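Local coordinates for conserved protein (Methanothermobacter thermautotrophicus, PDB 2WNY) that is of unknown function but belongs to an RNA-binding protein family and is probably encoded in the exosome superoperon, at residues A124-K128 and R129-V133. The protein carries 1 engineered substitution. Sequence-based numbering, arbitrary orientation.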
loop_
_atom_site.group_PDB
_atom_site.type_symbol
_atom_site.label_atom_id
_atom_site.label_comp_id
_atom_site.label_asym_id
_atom_site.label_seq_id
_atom_site.Cartn_x
_atom_site.Cartn_y
_atom_site.Cartn_z
ATOM N N ALA A 124 -10.908 12.283 4.078
ATOM C CA ALA A 124 -11.729 12.964 3.090
ATOM C C ALA A 124 -13.162 13.115 3.587
ATOM O O ALA A 124 -13.814 12.149 3.981
ATOM C CB ALA A 124 -11.691 12.213 1.763
ATOM N N TYR A 125 -13.644 14.346 3.596
ATOM C CA TYR A 125 -15.031 14.586 3.920
ATOM C C TYR A 125 -15.586 15.645 2.990
ATOM O O TYR A 125 -15.041 16.754 2.939
ATOM C CB TYR A 125 -15.224 15.002 5.380
ATOM C CG TYR A 125 -16.688 15.106 5.728
ATOM C CD1 TYR A 125 -17.396 13.996 6.190
ATOM C CD2 TYR A 125 -17.380 16.310 5.561
ATOM C CE1 TYR A 125 -18.743 14.084 6.493
ATOM C CE2 TYR A 125 -18.731 16.414 5.864
ATOM C CZ TYR A 125 -19.408 15.301 6.331
ATOM O OH TYR A 125 -20.744 15.419 6.630
ATOM N N PRO A 126 -16.656 15.304 2.240
ATOM C CA PRO A 126 -17.296 13.976 2.215
ATOM C C PRO A 126 -16.350 12.884 1.700
ATOM O O PRO A 126 -15.417 13.178 0.933
ATOM C CB PRO A 126 -18.469 14.166 1.241
ATOM C CG PRO A 126 -18.700 15.642 1.199
ATOM C CD PRO A 126 -17.347 16.256 1.352
ATOM N N ALA A 127 -16.571 11.646 2.141
ATOM C CA ALA A 127 -15.728 10.525 1.735
ATOM C C ALA A 127 -16.033 10.163 0.283
ATOM O O ALA A 127 -16.753 9.202 0.007
ATOM C CB ALA A 127 -15.936 9.328 2.669
ATOM N N LYS A 128 -15.488 10.955 -0.638
ATOM C CA LYS A 128 -15.779 10.807 -2.068
ATOM C C LYS A 128 -14.500 10.954 -2.888
ATOM O O LYS A 128 -13.522 11.555 -2.413
ATOM C CB LYS A 128 -16.821 11.840 -2.504
ATOM C CG LYS A 128 -17.707 11.371 -3.660
ATOM C CD LYS A 128 -18.850 12.351 -3.960
ATOM C CE LYS A 128 -18.354 13.667 -4.567
ATOM N NZ LYS A 128 -19.393 14.332 -5.398
ATOM N N ARG A 129 -14.505 10.411 -4.108
ATOM C CA ARG A 129 -13.302 10.395 -4.952
ATOM C C ARG A 129 -12.660 11.776 -5.105
ATOM O O ARG A 129 -11.463 11.927 -4.863
ATOM C CB ARG A 129 -13.565 9.785 -6.337
ATOM C CG ARG A 129 -12.285 9.652 -7.166
ATOM C CD ARG A 129 -12.554 9.289 -8.612
ATOM N NE ARG A 129 -12.376 7.862 -8.867
ATOM C CZ ARG A 129 -13.364 6.985 -9.049
ATOM N NH1 ARG A 129 -14.636 7.367 -8.998
ATOM N NH2 ARG A 129 -13.077 5.710 -9.283
ATOM N N GLU A 130 -13.459 12.770 -5.495
ATOM C CA GLU A 130 -12.930 14.101 -5.790
ATOM C C GLU A 130 -12.256 14.746 -4.577
ATOM O O GLU A 130 -11.221 15.389 -4.717
ATOM C CB GLU A 130 -14.005 15.026 -6.397
ATOM C CG GLU A 130 -15.152 15.410 -5.446
ATOM C CD GLU A 130 -16.031 16.536 -5.972
ATOM O OE1 GLU A 130 -15.969 16.856 -7.185
ATOM O OE2 GLU A 130 -16.798 17.100 -5.162
ATOM N N VAL A 131 -12.849 14.561 -3.400
ATOM C CA VAL A 131 -12.321 15.112 -2.163
ATOM C C VAL A 131 -10.967 14.452 -1.846
ATOM O O VAL A 131 -9.974 15.136 -1.576
ATOM C CB VAL A 131 -13.323 14.917 -0.990
ATOM C CG1 VAL A 131 -12.820 15.591 0.287
ATOM C CG2 VAL A 131 -14.702 15.458 -1.370
ATOM N N ALA A 132 -10.933 13.126 -1.919
ATOM C CA ALA A 132 -9.716 12.368 -1.648
ATOM C C ALA A 132 -8.591 12.752 -2.620
ATOM O O ALA A 132 -7.465 13.021 -2.199
ATOM C CB ALA A 132 -9.999 10.876 -1.696
ATOM N N VAL A 133 -8.923 12.794 -3.912
ATOM C CA VAL A 133 -7.993 13.216 -4.961
ATOM C C VAL A 133 -7.407 14.603 -4.655
ATOM O O VAL A 133 -6.184 14.785 -4.642
ATOM C CB VAL A 133 -8.696 13.218 -6.357
ATOM C CG1 VAL A 133 -7.892 14.000 -7.388
ATOM C CG2 VAL A 133 -8.936 11.786 -6.828
#
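Val131 CG2 sits over one face of the Pro126 ring, 3.9 Å from Pro126 CD and almost straight above it. The Tyr125 ring lies over the opposite face, with its plane well tilted from that of the proline. The Glu130 carboxylate is covered on one face by the end of the Lys128 side chain. Lys128 CE and NZ stand above the carboxylate plane, and NZ lies 3.8 Å from Glu130 OE2. This is a long salt bridge. The aliphatic parts touch too, with Lys128 CE 3.8 Å from Glu130 CG. The bend at chi3 of Lys128 (69°) folds its end over the carboxylate.

Val131 CG1 approaches Tyr125 N obliquely, at 3.6 Å, from one side of the Ala124-Tyr125 peptide plane. With CG1 anti to the backbone N (chi1 -176°), this methyl goes to Ala124 CB and Tyr125 N, and CG2 to the proline ring. Both lie near Pro126 O, CG2 at 3.3 Å. An alanine at Val131 would lack both methyls, which would probably open a gap between the helix, Ala124 CB and the near face of the Pro126 ring.

The arrangement is a loop-to-helix junction. It follows strand 115-122 of the antiparallel sheet and starts the C-terminal helix 129-139. A cis peptide bond precedes Pro126, and Ala127 centres an inverse gamma turn, with a weak bond from Lys128 N to Pro126 O. Lys128 is the N-cap residue. Its carbonyl O accepts a hydrogen bond from Ala132 N at 3.1 Å, nearly straight at 172°, which begins the helical pattern.

Ala132 is buried, and its CB sits 4.1 Å from Ala124 CB. Ala132 and Val133 also touch Phe87, and Arg129 NH2 makes a weak hydrogen bond to Phe87 O.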